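Local coordinates for prolyl oligopeptidase (Novosphingobium capsulatum, PDB 1YR2), which probably cleaves oligopeptides on the carboxyl side of proline, and less often alanine, as a serine endopeptidase of the prolyl oligopeptidase family, at residues A[114-118]-A[119-123]; A[136-139]-A[140-144]. All coordinates share one frame; numbering follows the deposited sequence.

In the fold
Following the chain from the N terminus, interaction 1 comes first: residues 114-118 end strand 110-117, and the chain folds straight back into 119-123 on strand 120-126, closing a tight hairpin. Interaction 2 lies farther along, where strand 134-139 ends and 140-144 turns off toward strand 149-152. The two are in series and neither nests in the other, yet their centres are only about 8 Å apart because strands 120-126 and 134-139 are sheet neighbours. Ala119 O lies 2.8 Å from Ala140 N, a probable hydrogen bond. Together they finish the same end of three neighbouring strands in a four-stranded antiparallel sheet, one of seven in the propeller domain.

Interaction 1 of 2, residues A[114-118]-A[119-123]; sequences PQRRG and ASVFY
Pro114 and Val121 make the tight apolar end of this hairpin, with Pro114 CB 3.6 Å from Val121 CG2. That methyl stands anti to its own backbone N while CG1 takes the position between N and the carbonyl carbon (chi1 62°), which turns CG2 to the proline. On the same face the CG of Arg116 lies obliquely across Val121, and its guanidinium runs on to the hydroxyl of Tyr422. Between the strands, Gln115 and Phe122 form a hydrogen-bonded pair: Gln115 N reaches Phe122 O at 2.8 Å, in the carbonyl plane and nearly straight (166°), and Phe122 N returns to Gln115 O. The Phe122 ring meets that same oxygen edge-on, CD1 lying 3.4 Å from Gln115 O.

Toward the turn the packing gives way to polar groups and solvent. Arg117 N donates to Ser120 O and Ser120 N to Arg117 O, both at 3.0 Å, closing a type II' turn with Gly118 and Ala119 exposed at its corner; Gly118 supplies the positive phi (58°) that this turn needs. Arg117 bends back along its own strand, and NH1 grips Arg116 O at 2.8 Å in the guanidinium plane. NH2 adds a bond to Gln115 OE1, so the head group bridges a main-chain and a side-chain oxygen.

Strand 134-139 continues the sheet beyond Val121 and Tyr123. Phe122, Gln115 and Arg117 face strand 163-170 of the next sheet, where Phe122 and Gln115 touch Trp168, while Pro114 O bonds Ser413 OG on strand 408-413.

Interaction 2 of 2, residues A[136-139]-A[140-144]; sequences LVRP and ADAPV
A type I beta turn from Pro139 to Ala142 takes the chain off the end of strand 134-139, and Arg138 and Pro139 meet the turn residues from the strand side. Ala142 N donates to Pro139 O at 2.9 Å, an almost straight bond at the hydrogen (164°) although the donor stands well above the carbonyl plane. The Ala142 methyl points back to the strand, 3.9 Å from Arg138 CD and 4.2 Å from the CD of the Pro139 ring. On the exposed corner, Asp141 OD1 comes within 3.6 Å of Pro139 CB.

Arg138 starts in the cramped setting between backbone N and carbonyl carbon (chi1 74°), then runs fully extended from CG to NE, which carries its head group alongside the turn. The Pro143 carbonyl oxygen sits over the centre of one face of the guanidinium, 4.0 Å above the plane. The oxygen's partial negative charge over the cation is probably mildly favourable; Thr146 OG1 bonds the same oxygen. Water 1 fills the angle between strand and turn: it accepts from Arg138 NE at 2.9 Å and lies within donating distance of Pro139 O and Ala142 O (2.8 Å to the latter), though its protons may be shared with other acceptors.

NH1 is held by a bond to Thr146 O, just beyond the turn, and by a salt bridge to Glu448 OE2 in another loop. This is the kind of antiparallel connection between the third and fourth strands that is typical of a four-stranded propeller blade, here with an extended arginine and a bridging water beside the turn.

Interaction 1 of 2, residues A[114-118]-A[119-123]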
loop_
_atom_site.group_PDB
_atom_site.type_symbol
_atom_site.label_atom_id
_atom_site.label_comp_id
_atom_site.label_asym_id
_atom_site.label_seq_id
_atom_site.Cartn_x
_atom_site.Cartn_y
_atom_site.Cartn_z
ATOM N N PRO A 114 -16.646 9.804 -5.561
ATOM C CA PRO A 114 -17.440 10.677 -6.409
ATOM C C PRO A 114 -17.190 12.173 -6.248
ATOM O O PRO A 114 -16.854 12.630 -5.159
ATOM C CB PRO A 114 -18.848 10.323 -6.025
ATOM C CG PRO A 114 -18.785 9.795 -4.715
ATOM C CD PRO A 114 -17.450 9.189 -4.499
ATOM N N GLN A 115 -17.362 12.906 -7.333
ATOM C CA GLN A 115 -17.258 14.363 -7.366
ATOM C C GLN A 115 -18.620 14.903 -7.755
ATOM O O GLN A 115 -19.156 14.541 -8.803
ATOM C CB GLN A 115 -16.205 14.820 -8.370
ATOM C CG GLN A 115 -14.800 14.419 -8.012
ATOM C CD GLN A 115 -14.293 15.117 -6.746
ATOM O OE1 GLN A 115 -14.729 16.230 -6.411
ATOM N NE2 GLN A 115 -13.366 14.477 -6.057
ATOM N N ARG A 116 -19.190 15.738 -6.905
ATOM C CA ARG A 116 -20.476 16.416 -7.205
ATOM C C ARG A 116 -20.201 17.827 -7.735
ATOM O O ARG A 116 -19.466 18.593 -7.105
ATOM C CB ARG A 116 -21.299 16.485 -5.936
ATOM C CG ARG A 116 -21.734 15.107 -5.439
ATOM C CD ARG A 116 -22.389 15.089 -4.023
ATOM N NE ARG A 116 -23.243 13.912 -3.936
ATOM C CZ ARG A 116 -24.568 13.905 -4.102
ATOM N NH1 ARG A 116 -25.256 15.020 -4.312
ATOM N NH2 ARG A 116 -25.213 12.743 -4.012
ATOM N N ARG A 117 -20.705 18.137 -8.930
ATOM C CA ARG A 117 -20.641 19.487 -9.457
ATOM C C ARG A 117 -21.987 19.776 -10.123
ATOM O O ARG A 117 -22.489 18.982 -10.917
ATOM C CB ARG A 117 -19.500 19.680 -10.459
ATOM C CG ARG A 117 -18.097 19.395 -9.966
ATOM C CD ARG A 117 -17.560 20.413 -8.919
ATOM N NE ARG A 117 -16.178 20.099 -8.679
ATOM C CZ ARG A 117 -15.776 19.183 -7.824
ATOM N NH1 ARG A 117 -16.654 18.571 -7.032
ATOM N NH2 ARG A 117 -14.491 18.936 -7.696
ATOM N N GLY A 118 -22.569 20.920 -9.782
ATOM C CA GLY A 118 -23.871 21.302 -10.317
ATOM C C GLY A 118 -24.948 20.291 -10.024
ATOM O O GLY A 118 -25.157 19.903 -8.880
ATOM N N ALA A 119 -25.575 19.833 -11.081
ATOM C CA ALA A 119 -26.678 18.891 -11.021
ATOM C C ALA A 119 -26.232 17.439 -11.121
ATOM O O ALA A 119 -27.073 16.547 -11.159
ATOM C CB ALA A 119 -27.655 19.186 -12.123
ATOM N N SER A 120 -24.926 17.195 -11.128
ATOM C CA SER A 120 -24.398 15.887 -11.487
ATOM C C SER A 120 -23.381 15.364 -10.469
ATOM O O SER A 120 -22.686 16.111 -9.765
ATOM C CB SER A 120 -23.751 15.942 -12.893
ATOM O OG SER A 120 -24.682 16.188 -13.924
ATOM N N VAL A 121 -23.278 14.039 -10.423
ATOM C CA VAL A 121 -22.215 13.375 -9.703
ATOM C C VAL A 121 -21.410 12.516 -10.706
ATOM O O VAL A 121 -21.999 11.833 -11.543
ATOM C CB VAL A 121 -22.771 12.557 -8.504
ATOM C CG1 VAL A 121 -23.689 11.480 -8.939
ATOM C CG2 VAL A 121 -21.651 11.952 -7.680
ATOM N N PHE A 122 -20.087 12.540 -10.575
ATOM C CA PHE A 122 -19.106 11.882 -11.456
ATOM C C PHE A 122 -18.266 10.904 -10.633
ATOM O O PHE A 122 -17.831 11.234 -9.525
ATOM C CB PHE A 122 -18.140 12.894 -12.124
ATOM C CG PHE A 122 -18.822 14.016 -12.858
ATOM C CD1 PHE A 122 -19.346 15.098 -12.194
ATOM C CD2 PHE A 122 -18.915 13.986 -14.244
ATOM C CE1 PHE A 122 -19.971 16.137 -12.877
ATOM C CE2 PHE A 122 -19.499 15.029 -14.927
ATOM C CZ PHE A 122 -20.052 16.081 -14.283
ATOM N N TYR A 123 -18.092 9.694 -11.154
ATOM C CA TYR A 123 -17.302 8.690 -10.449
ATOM C C TYR A 123 -16.826 7.620 -11.406
ATOM O O TYR A 123 -17.497 7.269 -12.348
ATOM C CB TYR A 123 -18.107 8.071 -9.276
ATOM C CG TYR A 123 -19.433 7.477 -9.726
ATOM C CD1 TYR A 123 -20.502 8.289 -9.989
ATOM C CD2 TYR A 123 -19.567 6.118 -9.940
ATOM C CE1 TYR A 123 -21.712 7.793 -10.401
ATOM C CE2 TYR A 123 -20.771 5.590 -10.372
ATOM C CZ TYR A 123 -21.839 6.447 -10.624
ATOM O OH TYR A 123 -23.036 5.965 -11.077
#

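Interaction 2 of 2, residues A[136-139]-A[140-144]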
loop_
_atom_site.group_PDB
_atom_site.type_symbol
_atom_site.label_atom_id
_atom_site.label_comp_id
_atom_site.label_asym_id
_atom_site.label_seq_id
_atom_site.Cartn_x
_atom_site.Cartn_y
_atom_site.Cartn_z
ATOM N N LEU A 136 -18.403 7.345 -15.138
ATOM C CA LEU A 136 -19.851 7.469 -15.084
ATOM C C LEU A 136 -20.319 8.783 -14.506
ATOM O O LEU A 136 -19.635 9.468 -13.712
ATOM C CB LEU A 136 -20.458 6.349 -14.231
ATOM C CG LEU A 136 -20.063 4.931 -14.598
ATOM C CD1 LEU A 136 -20.973 4.000 -13.906
ATOM C CD2 LEU A 136 -20.078 4.727 -16.085
ATOM N N VAL A 137 -21.527 9.140 -14.920
ATOM C CA VAL A 137 -22.166 10.345 -14.443
ATOM C C VAL A 137 -23.641 10.072 -14.246
ATOM O O VAL A 137 -24.262 9.285 -14.960
ATOM C CB VAL A 137 -21.995 11.501 -15.461
ATOM C CG1 VAL A 137 -22.688 11.173 -16.788
ATOM C CG2 VAL A 137 -22.505 12.808 -14.879
ATOM N N ARG A 138 -24.236 10.708 -13.274
ATOM C CA ARG A 138 -25.692 10.624 -13.131
ATOM C C ARG A 138 -26.217 11.858 -12.405
ATOM O O ARG A 138 -25.420 12.619 -11.875
ATOM C CB ARG A 138 -26.068 9.331 -12.416
ATOM C CG ARG A 138 -25.763 9.334 -10.909
ATOM C CD ARG A 138 -26.114 7.967 -10.215
ATOM N NE ARG A 138 -25.756 8.044 -8.797
ATOM C CZ ARG A 138 -25.363 7.040 -8.072
ATOM N NH1 ARG A 138 -25.330 5.821 -8.572
ATOM N NH2 ARG A 138 -25.050 7.227 -6.816
ATOM N N PRO A 139 -27.518 12.124 -12.396
ATOM C CA PRO A 139 -28.001 13.274 -11.618
ATOM C C PRO A 139 -27.642 13.157 -10.127
ATOM O O PRO A 139 -27.681 12.062 -9.557
ATOM C CB PRO A 139 -29.527 13.253 -11.850
ATOM C CG PRO A 139 -29.662 12.510 -13.188
ATOM C CD PRO A 139 -28.622 11.418 -13.085
ATOM N N ALA A 140 -27.330 14.290 -9.511
ATOM C CA ALA A 140 -26.870 14.339 -8.131
ATOM C C ALA A 140 -27.905 13.804 -7.179
ATOM O O ALA A 140 -27.545 13.270 -6.152
ATOM C CB ALA A 140 -26.486 15.770 -7.726
ATOM N N ASP A 141 -29.167 13.950 -7.518
ATOM C CA ASP A 141 -30.279 13.436 -6.729
ATOM C C ASP A 141 -30.765 12.018 -7.139
ATOM O O ASP A 141 -31.808 11.576 -6.672
ATOM C CB ASP A 141 -31.450 14.402 -6.886
ATOM C CG ASP A 141 -31.986 14.418 -8.318
ATOM O OD1 ASP A 141 -31.300 14.991 -9.206
ATOM O OD2 ASP A 141 -33.046 13.864 -8.666
ATOM N N ALA A 142 -30.052 11.313 -8.018
ATOM C CA ALA A 142 -30.465 9.950 -8.382
ATOM C C ALA A 142 -30.239 9.073 -7.177
ATOM O O ALA A 142 -29.253 9.255 -6.490
ATOM C CB ALA A 142 -29.653 9.410 -9.526
ATOM N N PRO A 143 -31.116 8.109 -6.933
ATOM C CA PRO A 143 -30.932 7.197 -5.781
ATOM C C PRO A 143 -29.585 6.468 -5.836
ATOM O O PRO A 143 -29.116 6.085 -6.910
ATOM C CB PRO A 143 -32.105 6.192 -5.931
ATOM C CG PRO A 143 -33.133 6.895 -6.796
ATOM C CD PRO A 143 -32.391 7.850 -7.656
ATOM N N VAL A 144 -28.938 6.324 -4.691
ATOM C CA VAL A 144 -27.761 5.460 -4.605
ATOM C C VAL A 144 -28.130 4.079 -5.109
ATOM O O VAL A 144 -29.173 3.528 -4.725
ATOM C CB VAL A 144 -27.270 5.402 -3.152
ATOM C CG1 VAL A 144 -26.143 4.379 -2.990
ATOM C CG2 VAL A 144 -26.826 6.791 -2.703
HETATM O O HOH W 1 -26.826 10.269 -7.293
#